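Local coordinates for uncharacterized protein DUF1344 (Bacteroides vulgatus ATCC 8482, PDB 3K6O), which is of unknown function but belongs to the NigD-like family, in which an N-terminal OB domain is joined to a C-terminal beta sandwich, at residues V137-I142 with E153-N158; P86-I91 with V170-D175. One frame throughout, in Å; residues are numbered along the deposited sequence.

Contact 1 (V137-I142 with E153-N158); sequences VVNEMI and ELRYNN
OE1 of Glu-153 is gripped twice by Arg-155 of its own strand, while OE2 of the same carboxylate takes a hydrogen bond of 2.9 Å across the contact from ND2 of Asn-139. The Asn-139 donor comes from above the carboxylate plane, 41° out of it. Arg-155 reaches OE1 side-on through its guanidinium edge, with NH2 at 2.8 Å and NE at 2.9 Å from that one oxygen, both bonds being part of a salt bridge. With three bonds on its two oxygens, the carboxylate has little freedom to rotate, and the arginine charge probably keeps it ionised.

Asn-139 uses both ends of its amide. Its CG stands anti to the backbone N (chi1 -168°), and OD1 accepts from the backbone N of selenomethionine Met-141 at 3.0 Å, forming an Asx turn where the strand gives way to loop. Nearer the backbone, Val-137 CG2 packs against Glu-153 CB at 3.8 Å, and Arg-155 CG lies 4.0 Å from the same methyl.

The backbones meet in an antiparallel hydrogen-bonded pair: Val-137 N to Glu-153 O is 2.7 Å, and Glu-153 N to Val-137 O is 2.9 Å. Arg-155 with Asn-135 continues the ladder. Together they form the beta hairpin of strands 133-139 and 149-157 in the C-terminal beta sandwich, with the Asx turn at the end of strand 133-139.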
loop_
_atom_site.group_PDB
_atom_site.type_symbol
_atom_site.label_atom_id
_atom_site.label_comp_id
_atom_site.label_asym_id
_atom_site.label_seq_id
_atom_site.Cartn_x
_atom_site.Cartn_y
_atom_site.Cartn_z
ATOM N N VAL A 137 -2.008 10.467 7.977
ATOM C CA VAL A 137 -2.157 11.879 8.131
ATOM C C VAL A 137 -0.865 12.524 8.531
ATOM O O VAL A 137 -0.033 11.909 9.183
ATOM C CB VAL A 137 -3.230 12.159 9.183
ATOM C CG1 VAL A 137 -4.496 11.293 8.893
ATOM C CG2 VAL A 137 -2.657 11.905 10.567
ATOM N N VAL A 138 -0.712 13.784 8.158
ATOM C CA VAL A 138 0.259 14.683 8.781
ATOM C C VAL A 138 -0.395 15.444 9.911
ATOM O O VAL A 138 -1.378 16.148 9.693
ATOM C CB VAL A 138 0.809 15.689 7.764
ATOM C CG1 VAL A 138 1.910 16.658 8.410
ATOM C CG2 VAL A 138 1.345 14.943 6.533
ATOM N N ASN A 139 0.142 15.303 11.115
ATOM C CA ASN A 139 -0.451 15.931 12.281
ATOM C C ASN A 139 -0.010 17.382 12.342
ATOM O O ASN A 139 1.149 17.667 12.667
ATOM C CB ASN A 139 -0.013 15.198 13.551
ATOM C CG ASN A 139 -0.821 15.627 14.795
ATOM O OD1 ASN A 139 -1.289 16.740 14.827
ATOM N ND2 ASN A 139 -0.939 14.755 15.829
ATOM N N GLU A 140 -0.930 18.295 12.044
ATOM C CA GLU A 140 -0.612 19.704 11.968
ATOM C C GLU A 140 -0.762 20.418 13.317
ATOM O O GLU A 140 -0.636 21.650 13.369
ATOM C CB GLU A 140 -1.473 20.376 10.893
ATOM C CG GLU A 140 -1.231 19.782 9.478
ATOM C CD GLU A 140 -2.220 20.254 8.436
ATOM O OE1 GLU A 140 -3.170 20.925 8.817
ATOM O OE2 GLU A 140 -2.042 19.974 7.227
HETATM N N MSE A 141 -1.017 19.659 14.390
HETATM C CA MSE A 141 -1.263 20.206 15.724
HETATM C C MSE A 141 -0.058 20.144 16.710
HETATM O O MSE A 141 -0.155 20.650 17.839
HETATM C CB MSE A 141 -2.430 19.411 16.397
HETATM C CG MSE A 141 -3.816 19.711 15.816
HETATM SE SE MSE A 141 -5.194 18.698 16.681
HETATM C CE MSE A 141 -5.205 17.219 15.356
ATOM N N ILE A 142 1.030 19.496 16.294
ATOM C CA ILE A 142 2.192 19.267 17.118
ATOM C C ILE A 142 3.415 19.926 16.459
ATOM O O ILE A 142 3.414 20.109 15.266
ATOM C CB ILE A 142 2.461 17.791 17.244
ATOM C CG1 ILE A 142 2.783 17.148 15.891
ATOM C CG2 ILE A 142 1.268 17.074 17.831
ATOM C CD1 ILE A 142 3.149 15.689 16.033
ATOM N N GLU A 153 0.853 9.661 10.790
ATOM C CA GLU A 153 0.057 8.834 11.687
ATOM C C GLU A 153 -1.010 8.122 10.924
ATOM O O GLU A 153 -1.616 8.683 10.022
ATOM C CB GLU A 153 -0.558 9.667 12.826
ATOM C CG GLU A 153 0.402 10.662 13.502
ATOM C CD GLU A 153 -0.234 11.385 14.706
ATOM O OE1 GLU A 153 -1.409 11.060 15.024
ATOM O OE2 GLU A 153 0.438 12.273 15.299
ATOM N N LEU A 154 -1.237 6.872 11.280
ATOM C CA LEU A 154 -2.347 6.131 10.731
ATOM C C LEU A 154 -3.509 6.292 11.697
ATOM O O LEU A 154 -3.352 6.065 12.882
ATOM C CB LEU A 154 -2.042 4.644 10.598
ATOM C CG LEU A 154 -1.405 4.017 9.364
ATOM C CD1 LEU A 154 -1.352 2.498 9.674
ATOM C CD2 LEU A 154 -2.144 4.318 8.058
ATOM N N ARG A 155 -4.659 6.676 11.169
ATOM C CA ARG A 155 -5.838 6.951 11.952
ATOM C C ARG A 155 -6.979 6.077 11.422
ATOM O O ARG A 155 -7.346 6.185 10.248
ATOM C CB ARG A 155 -6.174 8.443 11.834
ATOM C CG ARG A 155 -5.095 9.373 12.386
ATOM C CD ARG A 155 -4.916 9.103 13.887
ATOM N NE ARG A 155 -4.176 10.152 14.612
ATOM C CZ ARG A 155 -4.712 11.100 15.374
ATOM N NH1 ARG A 155 -6.025 11.209 15.558
ATOM N NH2 ARG A 155 -3.908 11.923 16.013
ATOM N N TYR A 156 -7.531 5.224 12.284
ATOM C CA TYR A 156 -8.662 4.365 11.923
ATOM C C TYR A 156 -9.966 4.893 12.517
ATOM O O TYR A 156 -10.010 5.333 13.667
ATOM C CB TYR A 156 -8.426 2.927 12.420
ATOM C CG TYR A 156 -9.558 1.941 12.141
ATOM C CD1 TYR A 156 -9.901 1.601 10.854
ATOM C CD2 TYR A 156 -10.291 1.359 13.187
ATOM C CE1 TYR A 156 -10.897 0.679 10.592
ATOM C CE2 TYR A 156 -11.305 0.460 12.935
ATOM C CZ TYR A 156 -11.594 0.122 11.626
ATOM O OH TYR A 156 -12.597 -0.747 11.339
ATOM N N ASN A 157 -11.028 4.847 11.718
ATOM C CA ASN A 157 -12.357 5.173 12.204
ATOM C C ASN A 157 -13.318 4.115 11.669
ATOM O O ASN A 157 -13.422 3.941 10.463
ATOM C CB ASN A 157 -12.786 6.580 11.780
ATOM C CG ASN A 157 -13.870 7.147 12.669
ATOM O OD1 ASN A 157 -14.586 6.405 13.360
ATOM N ND2 ASN A 157 -13.993 8.473 12.684
ATOM N N ASN A 158 -13.991 3.390 12.566
ATOM C CA ASN A 158 -14.941 2.358 12.121
ATOM C C ASN A 158 -16.296 2.928 11.750
ATOM O O ASN A 158 -17.151 2.217 11.203
ATOM C CB ASN A 158 -15.068 1.218 13.123
ATOM C CG ASN A 158 -15.680 1.638 14.431
ATOM O OD1 ASN A 158 -16.297 2.696 14.547
ATOM N ND2 ASN A 158 -15.498 0.808 15.438
#

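Contact 2 (P86-I91 with V170-D175); sequences PVQKII and VSFKLD
Gln-88 and Phe-172 lie side by side and point the same way, the glutamine amide plane turned 69° from the phenyl ring, with CB of Gln-88 3.7 Å from CD1 of Phe-172. One face of that ring carries CG2 of Val-170, 4.0 Å above the plane and offset toward the rim. The same methyl also meets the Gln-88 side chain, which crosses Val-170 at about a right angle, so it sits against both flat groups. Leu-136 and Val-120 add further apolar contacts to Phe-172.

The backbones form a parallel ladder. Ser-171 N donates to Pro-86 O at 3.1 Å, Gln-88 N to Ser-171 O at 2.9 Å, and Lys-173 N to Gln-88 O at 3.0 Å. CA of Val-87 and CA of Phe-172 also make CA-H...O contacts, with Ser-171 O and Gln-88 O respectively.

On the face bearing Val-87, Ser-171 and Lys-173, CG1 of Val-87 touches the aliphatic CG of Lys-173 at 3.8 Å, and Ser-171 OG is hydrogen-bonded to Asn-119 and Arg-58.

Past Lys-173 the two segments move apart. The end of the Ile-90 side chain turns in toward the other segment, chi2 (175°) setting CD1 3.5 Å from Lys-173 O, and a water takes over from direct pairing. It accepts from Ile-90 N at 2.8 Å and donates to Lys-173 O and to Asp-175 OD2. The contact thus passes from direct backbone bonding to bonding through solvent, one water linking Ile-90 N, Lys-173 O and Asp-175 OD2 across the diverging segments.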
loop_
_atom_site.group_PDB
_atom_site.type_symbol
_atom_site.label_atom_id
_atom_site.label_comp_id
_atom_site.label_asym_id
_atom_site.label_seq_id
_atom_site.Cartn_x
_atom_site.Cartn_y
_atom_site.Cartn_z
ATOM N N PRO A 86 -6.913 -0.292 -3.144
ATOM C CA PRO A 86 -7.181 1.137 -3.198
ATOM C C PRO A 86 -5.949 1.978 -2.891
ATOM O O PRO A 86 -5.152 1.609 -2.040
ATOM C CB PRO A 86 -8.272 1.365 -2.118
ATOM C CG PRO A 86 -8.463 0.077 -1.409
ATOM C CD PRO A 86 -7.766 -1.018 -2.185
ATOM N N VAL A 87 -5.808 3.098 -3.590
ATOM C CA VAL A 87 -4.707 4.012 -3.411
ATOM C C VAL A 87 -5.283 5.251 -2.787
ATOM O O VAL A 87 -6.225 5.804 -3.344
ATOM C CB VAL A 87 -4.027 4.371 -4.748
ATOM C CG1 VAL A 87 -2.991 5.475 -4.492
ATOM C CG2 VAL A 87 -3.319 3.137 -5.337
ATOM N N GLN A 88 -4.763 5.651 -1.613
ATOM C CA GLN A 88 -5.232 6.844 -0.885
ATOM C C GLN A 88 -4.157 7.907 -0.795
ATOM O O GLN A 88 -2.952 7.609 -0.752
ATOM C CB GLN A 88 -5.751 6.507 0.538
ATOM C CG GLN A 88 -7.095 5.884 0.549
ATOM C CD GLN A 88 -7.670 5.647 1.941
ATOM O OE1 GLN A 88 -7.644 6.532 2.853
ATOM N NE2 GLN A 88 -8.220 4.467 2.111
ATOM N N LYS A 89 -4.599 9.157 -0.782
ATOM C CA LYS A 89 -3.694 10.267 -0.580
ATOM C C LYS A 89 -3.469 10.454 0.912
ATOM O O LYS A 89 -4.361 10.207 1.705
ATOM C CB LYS A 89 -4.328 11.561 -1.086
ATOM C CG LYS A 89 -4.476 11.641 -2.602
ATOM C CD LYS A 89 -5.644 12.628 -2.926
ATOM C CE LYS A 89 -5.922 12.735 -4.419
ATOM N NZ LYS A 89 -6.572 11.478 -4.978
ATOM N N ILE A 90 -2.299 10.971 1.260
ATOM C CA ILE A 90 -2.084 11.581 2.574
ATOM C C ILE A 90 -3.019 12.798 2.754
ATOM O O ILE A 90 -3.318 13.534 1.811
ATOM C CB ILE A 90 -0.602 11.938 2.758
ATOM C CG1 ILE A 90 0.205 10.630 2.853
ATOM C CG2 ILE A 90 -0.380 12.880 4.011
ATOM C CD1 ILE A 90 1.737 10.789 2.911
ATOM N N ILE A 91 -3.522 12.977 3.964
ATOM C CA ILE A 91 -4.290 14.171 4.292
ATOM C C ILE A 91 -3.700 14.895 5.508
ATOM O O ILE A 91 -2.941 14.334 6.293
ATOM C CB ILE A 91 -5.781 13.833 4.579
ATOM C CG1 ILE A 91 -5.912 12.935 5.784
ATOM C CG2 ILE A 91 -6.479 13.178 3.348
ATOM C CD1 ILE A 91 -7.430 12.785 6.293
ATOM N N VAL A 170 -4.381 -1.403 1.619
ATOM C CA VAL A 170 -4.401 -0.068 1.074
ATOM C C VAL A 170 -2.953 0.395 0.860
ATOM O O VAL A 170 -2.018 -0.025 1.597
ATOM C CB VAL A 170 -5.135 0.898 2.031
ATOM C CG1 VAL A 170 -4.427 0.895 3.348
ATOM C CG2 VAL A 170 -5.154 2.316 1.491
ATOM N N SER A 171 -2.776 1.244 -0.153
ATOM C CA SER A 171 -1.498 1.868 -0.447
ATOM C C SER A 171 -1.694 3.364 -0.376
ATOM O O SER A 171 -2.560 3.877 -1.064
ATOM C CB SER A 171 -1.003 1.496 -1.833
ATOM O OG SER A 171 -0.524 0.174 -1.855
ATOM N N PHE A 172 -0.911 4.039 0.479
ATOM C CA PHE A 172 -0.923 5.481 0.600
ATOM C C PHE A 172 0.196 6.050 -0.201
ATOM O O PHE A 172 1.310 5.673 0.003
ATOM C CB PHE A 172 -0.727 5.858 2.056
ATOM C CG PHE A 172 -1.826 5.338 2.959
ATOM C CD1 PHE A 172 -3.021 6.022 3.053
ATOM C CD2 PHE A 172 -1.659 4.173 3.696
ATOM C CE1 PHE A 172 -4.032 5.569 3.861
ATOM C CE2 PHE A 172 -2.672 3.697 4.537
ATOM C CZ PHE A 172 -3.865 4.396 4.602
ATOM N N LYS A 173 -0.083 6.970 -1.111
ATOM C CA LYS A 173 0.969 7.658 -1.822
ATOM C C LYS A 173 1.785 8.535 -0.891
ATOM O O LYS A 173 1.235 9.425 -0.229
ATOM C CB LYS A 173 0.414 8.510 -2.969
ATOM C CG LYS A 173 0.057 7.696 -4.203
ATOM C CD LYS A 173 -0.252 8.584 -5.432
ATOM C CE LYS A 173 1.054 9.148 -6.077
ATOM N NZ LYS A 173 2.046 8.053 -6.332
ATOM N N LEU A 174 3.095 8.312 -0.872
ATOM C CA LEU A 174 3.983 9.024 0.069
ATOM C C LEU A 174 4.329 10.461 -0.361
ATOM O O LEU A 174 4.491 11.364 0.483
ATOM C CB LEU A 174 5.225 8.205 0.331
ATOM C CG LEU A 174 5.015 7.030 1.321
ATOM C CD1 LEU A 174 6.243 6.095 1.381
ATOM C CD2 LEU A 174 4.666 7.514 2.743
ATOM N N ASP A 175 4.409 10.649 -1.674
ATOM C CA ASP A 175 4.746 11.903 -2.315
ATOM C C ASP A 175 5.973 12.491 -1.643
ATOM O O ASP A 175 7.045 11.876 -1.747
ATOM C CB ASP A 175 3.530 12.835 -2.337
ATOM C CG ASP A 175 2.414 12.305 -3.228
ATOM O OD1 ASP A 175 2.754 11.683 -4.214
ATOM O OD2 ASP A 175 1.214 12.486 -2.939
HETATM O O HOH W 1 -0.477 11.617 -0.740
#

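How the contacts relate
Contact 1 is nested inside the chain loop that contact 2 closes, and their centres lie 13 Å apart. Strand 75-93 connects them, because it pairs in parallel with both 133-139 and 165-173: Val-138 N lies 3.0 Å from Ile-91 O, a probable hydrogen bond. Side chains join them too. CG2 of Val-138 packs on CG2 of Ile-90 at 3.7 Å, and CD2 of Leu-154 meets CE2 of Phe-172 at 3.6 Å, bringing the hairpin's second strand against the ring of contact 2. Neither contact is tied to an assigned site; a bound tetraethylene glycol, probably from the crystallisation liquor, lies about 4 Å from the Arg-155 side chain in contact 1.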